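Local coordinates for protein bacterioferritin (Mycobacterium tuberculosis, PDB 3UOI) that probably stores iron, oxidising Fe(2+) with dioxygen at a ferroxidase centre and depositing the ferric mineral inside a heme-containing shell of 24 subunits, at residues 3-7 with 65-69; 22-26 with 76-81; 33-39 with 82-88. The contacts are given in a common frame with arbitrary orientation. Residue numbers count along the deposited sequence, not the author numbering.

Contact 1 (3-7 with 65-69); sequences MQGDP and LLLDG
The extended N-terminal lead-in, residues 3-7, runs past the C-terminal end of helix 40-66, with the CA atoms of Gly5 and Leu67 4.6 Å apart. Residues 65-69 end that helix in a Schellman motif: Leu67 leaves helical geometry, Asp68 takes positive phi (66°) as C-prime residue, and Asp68 N bonds Leu65 O at 2.8 Å. The carbonyl Leu67 O accepts from Gly5 N at 2.9 Å, nearly straight, and also lies 3.4 Å from Gln4 CA in a CA-H...O contact. Asp68 (chi1 t) points toward the lead-in; its OD2 receives a weak bond of 2.7 Å from NE2 of Gln4, whose chi1 (-97°) lies between wells. Met3 (t, t, p) extends its side chain alongside Leu66 (t, t), while Met3 N reaches Glu137 of a second subunit. Asp6 (chi1 t) turns away to N-cap helix 7-36, bonding Val9 N. Through the bond from Gly5 N to Leu67 O, this surface contact ties the start of helix 7-36 to the end of helix 40-66.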
# COMPACT_ATOMS: atom_id res chain seq x y z
N MET A 3 13.15 51.96 18.53
CA MET A 3 12.08 52.28 17.60
C MET A 3 10.81 52.68 18.32
O MET A 3 10.38 51.96 19.17
CB MET A 3 11.78 51.09 16.71
CG MET A 3 10.87 51.41 15.60
SD MET A 3 11.05 50.36 14.19
CE MET A 3 10.70 48.78 14.87
N GLN A 4 10.26 53.83 18.00
CA GLN A 4 9.02 54.30 18.60
C GLN A 4 7.96 54.86 17.62
O GLN A 4 8.26 55.69 16.83
CB GLN A 4 9.28 55.28 19.77
CG GLN A 4 9.25 54.62 21.18
CD GLN A 4 9.62 55.51 22.38
OE1 GLN A 4 10.56 56.28 22.34
NE2 GLN A 4 8.92 55.33 23.47
N GLY A 5 6.72 54.42 17.70
CA GLY A 5 5.69 54.93 16.82
C GLY A 5 5.20 56.36 17.01
O GLY A 5 5.28 56.86 18.09
N ASP A 6 4.69 56.99 15.95
CA ASP A 6 4.12 58.32 16.04
C ASP A 6 2.94 58.25 16.97
O ASP A 6 2.12 57.40 16.85
CB ASP A 6 3.70 58.83 14.68
CG ASP A 6 2.77 60.07 14.71
OD1 ASP A 6 3.16 61.17 14.30
OD2 ASP A 6 1.60 59.92 15.04
N PRO A 7 2.86 59.18 17.89
CA PRO A 7 1.86 59.17 18.94
C PRO A 7 0.42 59.25 18.50
O PRO A 7 -0.35 58.68 19.18
CB PRO A 7 2.26 60.36 19.79
CG PRO A 7 3.63 60.49 19.59
CD PRO A 7 3.86 60.20 18.15
N LEU A 65 3.14 46.94 20.04
CA LEU A 65 4.32 46.52 20.72
C LEU A 65 5.60 46.79 19.91
O LEU A 65 6.48 47.33 20.40
CB LEU A 65 4.22 45.09 21.21
CG LEU A 65 3.26 44.74 22.34
CD1 LEU A 65 3.38 43.24 22.71
CD2 LEU A 65 3.47 45.64 23.56
N LEU A 66 5.61 46.49 18.63
CA LEU A 66 6.79 46.75 17.86
C LEU A 66 7.14 48.27 17.86
O LEU A 66 8.24 48.62 17.76
CB LEU A 66 6.70 46.17 16.46
CG LEU A 66 7.88 46.04 15.51
CD1 LEU A 66 7.54 45.01 14.56
CD2 LEU A 66 8.20 47.28 14.72
N LEU A 67 6.15 49.12 17.99
CA LEU A 67 6.38 50.55 17.99
C LEU A 67 6.58 51.04 19.39
O LEU A 67 6.53 52.20 19.63
CB LEU A 67 5.28 51.34 17.28
CG LEU A 67 5.09 51.03 15.80
CD1 LEU A 67 3.73 51.26 15.34
CD2 LEU A 67 6.06 51.83 14.98
N ASP A 68 6.77 50.13 20.32
CA ASP A 68 7.01 50.48 21.70
C ASP A 68 5.83 51.15 22.44
O ASP A 68 6.04 51.86 23.35
CB ASP A 68 8.29 51.34 21.78
CG ASP A 68 8.80 51.55 23.20
OD1 ASP A 68 9.39 50.64 23.77
OD2 ASP A 68 8.61 52.64 23.72
N GLY A 69 4.60 50.89 22.06
CA GLY A 69 3.43 51.41 22.76
C GLY A 69 2.87 50.56 23.89
O GLY A 69 3.35 49.51 24.09

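Contact 2 (22-26 with 76-81); sequences TAINQ and IGSLRI. With HEM (protoporphyrin IX containing Fe), chain B.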
# COMPACT_ATOMS: atom_id res chain seq x y z
N THR A 22 -14.30 45.10 21.94
CA THR A 22 -15.73 45.22 22.12
C THR A 22 -16.46 44.26 21.18
O THR A 22 -17.36 43.58 21.55
CB THR A 22 -16.12 46.66 21.85
OG1 THR A 22 -15.08 47.50 22.31
CG2 THR A 22 -17.37 47.06 22.50
N ALA A 23 -15.98 44.22 19.95
CA ALA A 23 -16.52 43.35 18.91
C ALA A 23 -16.36 41.84 19.22
O ALA A 23 -17.22 41.06 18.90
CB ALA A 23 -15.98 43.67 17.61
N ILE A 24 -15.24 41.47 19.81
CA ILE A 24 -15.04 40.10 20.14
C ILE A 24 -16.12 39.73 21.11
O ILE A 24 -16.86 38.80 20.87
CB ILE A 24 -13.71 39.90 20.86
CG1 ILE A 24 -12.55 39.97 19.88
CG2 ILE A 24 -13.74 38.60 21.52
CD1 ILE A 24 -11.29 40.19 20.47
N ASN A 25 -16.28 40.53 22.14
CA ASN A 25 -17.32 40.24 23.09
C ASN A 25 -18.75 40.33 22.52
O ASN A 25 -19.58 39.55 22.81
CB ASN A 25 -17.20 41.10 24.31
CG ASN A 25 -15.99 40.79 25.09
OD1 ASN A 25 -15.08 40.30 24.56
ND2 ASN A 25 -16.00 41.08 26.35
N GLN A 26 -19.02 41.32 21.73
CA GLN A 26 -20.36 41.41 21.24
C GLN A 26 -20.65 40.26 20.35
O GLN A 26 -21.64 39.63 20.52
CB GLN A 26 -20.65 42.76 20.60
CG GLN A 26 -22.07 43.00 20.12
CD GLN A 26 -22.23 44.41 19.65
OE1 GLN A 26 -22.05 45.32 20.40
NE2 GLN A 26 -22.56 44.58 18.41
N ILE A 76 -12.86 49.06 27.48
CA ILE A 76 -13.88 48.41 26.70
C ILE A 76 -14.97 49.31 26.24
O ILE A 76 -15.45 50.09 26.97
CB ILE A 76 -14.55 47.26 27.43
CG1 ILE A 76 -15.30 46.39 26.44
CG2 ILE A 76 -15.52 47.78 28.42
CD1 ILE A 76 -15.29 45.01 26.81
N GLY A 77 -15.39 49.09 25.02
CA GLY A 77 -16.48 49.84 24.42
C GLY A 77 -17.87 49.46 24.88
O GLY A 77 -18.03 48.58 25.61
N SER A 78 -18.89 50.15 24.44
CA SER A 78 -20.22 49.80 24.86
C SER A 78 -20.91 48.83 23.90
O SER A 78 -21.07 49.10 22.75
CB SER A 78 -21.09 51.03 25.14
OG SER A 78 -20.66 51.78 26.24
N LEU A 79 -21.27 47.68 24.45
CA LEU A 79 -21.98 46.63 23.77
C LEU A 79 -23.45 46.94 23.44
O LEU A 79 -24.14 47.54 24.20
CB LEU A 79 -21.92 45.38 24.64
CG LEU A 79 -20.84 44.28 24.69
CD1 LEU A 79 -19.46 44.62 24.21
CD2 LEU A 79 -20.77 43.74 26.07
N ARG A 80 -23.91 46.51 22.28
CA ARG A 80 -25.31 46.55 21.93
C ARG A 80 -25.75 45.13 21.77
O ARG A 80 -25.45 44.52 20.81
CB ARG A 80 -25.51 47.27 20.61
CG ARG A 80 -25.40 48.74 20.66
CD ARG A 80 -25.04 49.29 19.33
NE ARG A 80 -23.61 49.51 19.19
CZ ARG A 80 -23.09 50.60 18.65
NH1 ARG A 80 -23.88 51.55 18.21
NH2 ARG A 80 -21.79 50.74 18.56
N ILE A 81 -26.45 44.60 22.74
CA ILE A 81 -26.80 43.21 22.69
C ILE A 81 -28.24 42.94 22.27
O ILE A 81 -29.16 43.30 22.95
CB ILE A 81 -26.57 42.62 24.01
CG1 ILE A 81 -25.08 42.70 24.38
CG2 ILE A 81 -27.19 41.28 24.05
CD1 ILE A 81 -24.17 41.76 23.72
CHA HEM B . -9.53 31.40 20.20
CHB HEM B . -13.15 32.43 23.20
CHC HEM B . -11.15 36.75 24.01
CHD HEM B . -7.38 35.67 21.18
C1A HEM B . -10.59 31.21 21.05
C2A HEM B . -11.24 29.97 21.42
C3A HEM B . -12.26 30.30 22.25
C4A HEM B . -12.27 31.71 22.42
CMA HEM B . -13.26 29.37 22.95
CAA HEM B . -10.77 28.59 20.90
CBA HEM B . -9.34 28.37 21.41
CGA HEM B . -9.04 26.99 21.99
O1A HEM B . -8.08 26.82 22.83
O2A HEM B . -9.76 26.03 21.60
C1B HEM B . -12.96 33.73 23.64
C2B HEM B . -13.91 34.52 24.40
C3B HEM B . -13.36 35.71 24.65
C4B HEM B . -12.04 35.70 24.02
CMB HEM B . -15.31 34.09 24.91
CAB HEM B . -14.10 36.82 25.46
CBB HEM B . -13.68 38.08 25.43
C1C HEM B . -9.94 36.88 23.33
C2C HEM B . -9.12 38.09 23.26
C3C HEM B . -8.06 37.75 22.49
C4C HEM B . -8.22 36.39 22.00
CMC HEM B . -9.42 39.44 23.96
CAC HEM B . -6.87 38.64 22.11
CBC HEM B . -6.21 38.24 21.02
C1D HEM B . -7.66 34.46 20.60
C2D HEM B . -6.89 33.88 19.54
C3D HEM B . -7.59 32.56 19.26
C4D HEM B . -8.67 32.49 20.16
CMD HEM B . -5.59 34.43 18.87
CAD HEM B . -7.22 31.48 18.27
CBD HEM B . -7.72 31.97 16.92
CGD HEM B . -7.51 30.84 15.96
O1D HEM B . -7.68 29.65 16.38
O2D HEM B . -7.17 31.13 14.80
NA HEM B . -11.27 32.22 21.66
NB HEM B . -11.83 34.48 23.39
NC HEM B . -9.34 35.91 22.56
ND HEM B . -8.75 33.68 20.93
FE HEM B . -10.24 34.09 22.07
O HOH W 1 -21.50 47.83 20.14
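Thr22 opens the contact on helix 7-36, facing the loop that leads from helix 40-66 to helix 85-112; its CA is 5.2 Å from that of Gly77. Its OG1 accepts from Gly77 N at 3.2 Å and is also bonded to Thr18 O one turn earlier. A CB on Gly77 would strike this hydroxyl, so glycine lets the loop come close. Thr22 CG2 lies 3.6 Å from Leu79 CD1, which also sits 3.5 Å from the carbonyl Thr22 O. Ala23 and Ile24 look elsewhere: both pack on Glu53 of helix 40-66, and Ile24 CG2 approaches the heme vinyl atom CBB at 3.9 Å. Asn25 stands between heme and loop, its CB 4.2 Å from Leu79 CD1 and its ND2 4.0 Å from Ile76 CD1, while ND2 donates to Tyr73 O of a neighbouring subunit. Gln26, extended through chi1 and chi2 (both t), reaches out to the extended loop backbone. Its OE1 takes an almost linear 2.9 Å bond from Arg80 N and a 2.6 Å bond from a water, which also donates to Ser78 O at 2.9 Å and accepts from Arg80 NE at 2.9 Å. Gln26 NE2 turns to Asp92 of helix 85-112. Ile24 and Asn25 belong to the heme pocket, and Gln74 of the same neighbouring subunit bonds Gly77 O and Leu79 N. The long crossover loop laid along the first helix of the four-helix bundle is a hallmark of the ferritin fold, here at the heme-bearing dimer interface of bacterioferritin.

Contact 3 (33-39 with 82-88); sequences MQDNWGF and GQTLREQ
A largely buried contact joins the C-terminal end of helix 7-36 to the start of helix 85-112, at one end of the ferritin four-helix bundle. The CA atoms of Gln34 and Leu85 are 7.7 Å apart, those of Met33 and Gln83 8.8 Å, so side chains fill the gap. Residues 33-39 close their helix in a Schellman motif, Gly38 having phi 89° and Phe39 N bonding Gln34 O at 3.0 Å. Thr84 (chi1 p) N-caps the other helix, OG1 accepting a capping bond from Glu87 N at 3.3 Å, while Glu87 OE1 accepts from Gln83 N at 3.1 Å. Trp37 (chi1 m) reaches across: CH2 lies 3.6 Å from Gly82 O at the ring edge and 3.3 Å from Gln88 NE2, and CE3 3.9 Å from Leu85 CD2. Leu85 (m, t) sets CD1 over the Phe39 ring face, 4.2 Å from its centroid, a CH-pi contact. Met33 (m, t, p) brings CE to 3.3 Å from Gly82 O. Gln34 NE2 donates to Gln88 OE1 at 3.1 Å, its OE1 going to Thr46, and Gln88 NE2 donates to Gly82 O at 2.8 Å. Lys145 of another subunit makes a cation-pi contact with Trp37. The contact thus mixes apolar packing of Trp37, Phe39 and Leu85 with amide hydrogen bonds, in which Gln88 both accepts from Gln34 and donates to Gly82.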
# COMPACT_ATOMS: atom_id res chain seq x y z
N MET A 33 -25.81 33.22 22.18
CA MET A 33 -27.21 33.51 22.29
C MET A 33 -27.92 32.92 21.11
O MET A 33 -28.99 32.45 21.26
CB MET A 33 -27.50 35.00 22.36
CG MET A 33 -27.12 35.77 23.62
SD MET A 33 -27.56 37.52 23.55
CE MET A 33 -29.30 37.59 23.67
N GLN A 34 -27.32 32.99 19.93
CA GLN A 34 -27.91 32.40 18.74
C GLN A 34 -27.97 30.87 18.85
O GLN A 34 -28.94 30.26 18.57
CB GLN A 34 -27.23 32.86 17.47
CG GLN A 34 -27.33 34.30 17.20
CD GLN A 34 -26.39 34.85 16.15
OE1 GLN A 34 -25.60 34.15 15.57
NE2 GLN A 34 -26.49 36.12 15.89
N ASP A 35 -26.91 30.29 19.35
CA ASP A 35 -26.88 28.88 19.60
C ASP A 35 -27.92 28.44 20.62
O ASP A 35 -28.54 27.46 20.41
CB ASP A 35 -25.52 28.44 20.05
CG ASP A 35 -25.12 27.15 19.45
OD1 ASP A 35 -25.97 26.48 18.90
OD2 ASP A 35 -23.96 26.80 19.57
N ASN A 36 -28.08 29.19 21.69
CA ASN A 36 -29.07 28.95 22.74
C ASN A 36 -30.51 29.06 22.29
O ASN A 36 -31.33 28.34 22.77
CB ASN A 36 -28.81 29.75 24.00
CG ASN A 36 -29.90 29.55 25.07
OD1 ASN A 36 -30.28 28.47 25.39
ND2 ASN A 36 -30.37 30.63 25.60
N TRP A 37 -30.78 29.98 21.39
CA TRP A 37 -32.09 30.15 20.80
C TRP A 37 -32.41 28.97 19.84
O TRP A 37 -33.51 28.81 19.40
CB TRP A 37 -32.21 31.51 20.07
CG TRP A 37 -32.29 32.68 20.93
CD1 TRP A 37 -32.68 32.70 22.20
CD2 TRP A 37 -32.00 34.04 20.59
NE1 TRP A 37 -32.67 33.94 22.69
CE2 TRP A 37 -32.24 34.80 21.73
CE3 TRP A 37 -31.55 34.68 19.44
CZ2 TRP A 37 -32.06 36.18 21.76
CZ3 TRP A 37 -31.37 36.05 19.48
CH2 TRP A 37 -31.62 36.78 20.63
N GLY A 38 -31.39 28.19 19.55
CA GLY A 38 -31.43 27.13 18.58
C GLY A 38 -31.08 27.42 17.11
O GLY A 38 -31.20 26.57 16.30
N PHE A 39 -30.65 28.62 16.81
CA PHE A 39 -30.22 29.00 15.48
C PHE A 39 -28.76 28.58 15.31
O PHE A 39 -27.90 29.39 15.15
CB PHE A 39 -30.43 30.49 15.24
CG PHE A 39 -31.85 30.96 15.44
CD1 PHE A 39 -32.84 30.61 14.53
CD2 PHE A 39 -32.21 31.70 16.52
CE1 PHE A 39 -34.15 31.01 14.70
CE2 PHE A 39 -33.51 32.09 16.69
CZ PHE A 39 -34.48 31.73 15.77
N GLY A 82 -28.40 42.33 21.12
CA GLY A 82 -29.68 42.08 20.52
C GLY A 82 -30.53 40.99 21.12
O GLY A 82 -30.07 39.93 21.44
N GLN A 83 -31.78 41.31 21.29
CA GLN A 83 -32.70 40.39 21.89
C GLN A 83 -33.54 39.67 20.83
O GLN A 83 -34.42 38.91 21.13
CB GLN A 83 -33.50 41.07 23.01
CG GLN A 83 -32.83 41.09 24.42
CD GLN A 83 -32.30 39.72 24.95
OE1 GLN A 83 -32.79 38.68 24.61
NE2 GLN A 83 -31.29 39.77 25.81
N THR A 84 -33.22 39.96 19.58
CA THR A 84 -33.72 39.28 18.42
C THR A 84 -32.63 39.15 17.38
O THR A 84 -31.62 39.75 17.52
CB THR A 84 -35.00 39.89 17.82
OG1 THR A 84 -34.78 41.23 17.41
CG2 THR A 84 -36.10 39.85 18.76
N LEU A 85 -32.81 38.32 16.37
CA LEU A 85 -31.81 38.15 15.36
C LEU A 85 -31.63 39.49 14.65
O LEU A 85 -30.53 39.94 14.48
CB LEU A 85 -32.14 37.06 14.35
CG LEU A 85 -32.03 35.57 14.69
CD1 LEU A 85 -31.92 34.71 13.46
CD2 LEU A 85 -30.91 35.29 15.64
N ARG A 86 -32.75 40.12 14.32
CA ARG A 86 -32.75 41.40 13.63
C ARG A 86 -32.05 42.48 14.43
O ARG A 86 -31.24 43.12 13.91
CB ARG A 86 -34.16 41.84 13.27
CG ARG A 86 -34.27 43.22 12.67
CD ARG A 86 -35.65 43.60 12.41
NE ARG A 86 -36.21 42.93 11.27
CZ ARG A 86 -36.05 43.30 10.01
NH1 ARG A 86 -35.35 44.32 9.67
NH2 ARG A 86 -36.61 42.59 9.07
N GLU A 87 -32.33 42.63 15.71
CA GLU A 87 -31.58 43.59 16.49
C GLU A 87 -30.09 43.22 16.53
O GLU A 87 -29.30 44.07 16.58
CB GLU A 87 -32.06 43.75 17.92
CG GLU A 87 -33.47 44.01 18.13
CD GLU A 87 -33.84 44.04 19.59
OE1 GLU A 87 -32.98 44.00 20.44
OE2 GLU A 87 -35.03 44.12 19.88
N GLN A 88 -29.77 41.94 16.58
CA GLN A 88 -28.38 41.46 16.66
C GLN A 88 -27.52 41.82 15.45
O GLN A 88 -26.48 42.37 15.58
CB GLN A 88 -28.32 39.97 16.95
CG GLN A 88 -28.42 39.69 18.38
CD GLN A 88 -28.53 38.24 18.74
OE1 GLN A 88 -28.50 37.38 17.91
NE2 GLN A 88 -28.61 37.98 19.99

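Contact 1 is a surface contact near the chain's N-terminus, contact 2 is partly buried close to the chain's centre, and contact 3 is buried; contacts 1 and 3 lie on opposite sides of that centre, their centres about 40 Å apart. Contacts 2 and 3 share helix 7-36 and touch through Ile81 CG2 and Met33 SD at 3.8 Å, and residues 76-81 run on directly into 82-88. Contact 1 rests chiefly on a backbone bond and contact 2 on side-chain oxygens binding loop amides, whereas contact 3 combines packing round Trp37, Phe39 and Leu85 with an amide-amide hydrogen bond between glutamines. All three also meet other subunits of the 24-mer, but heme lies against contact 2.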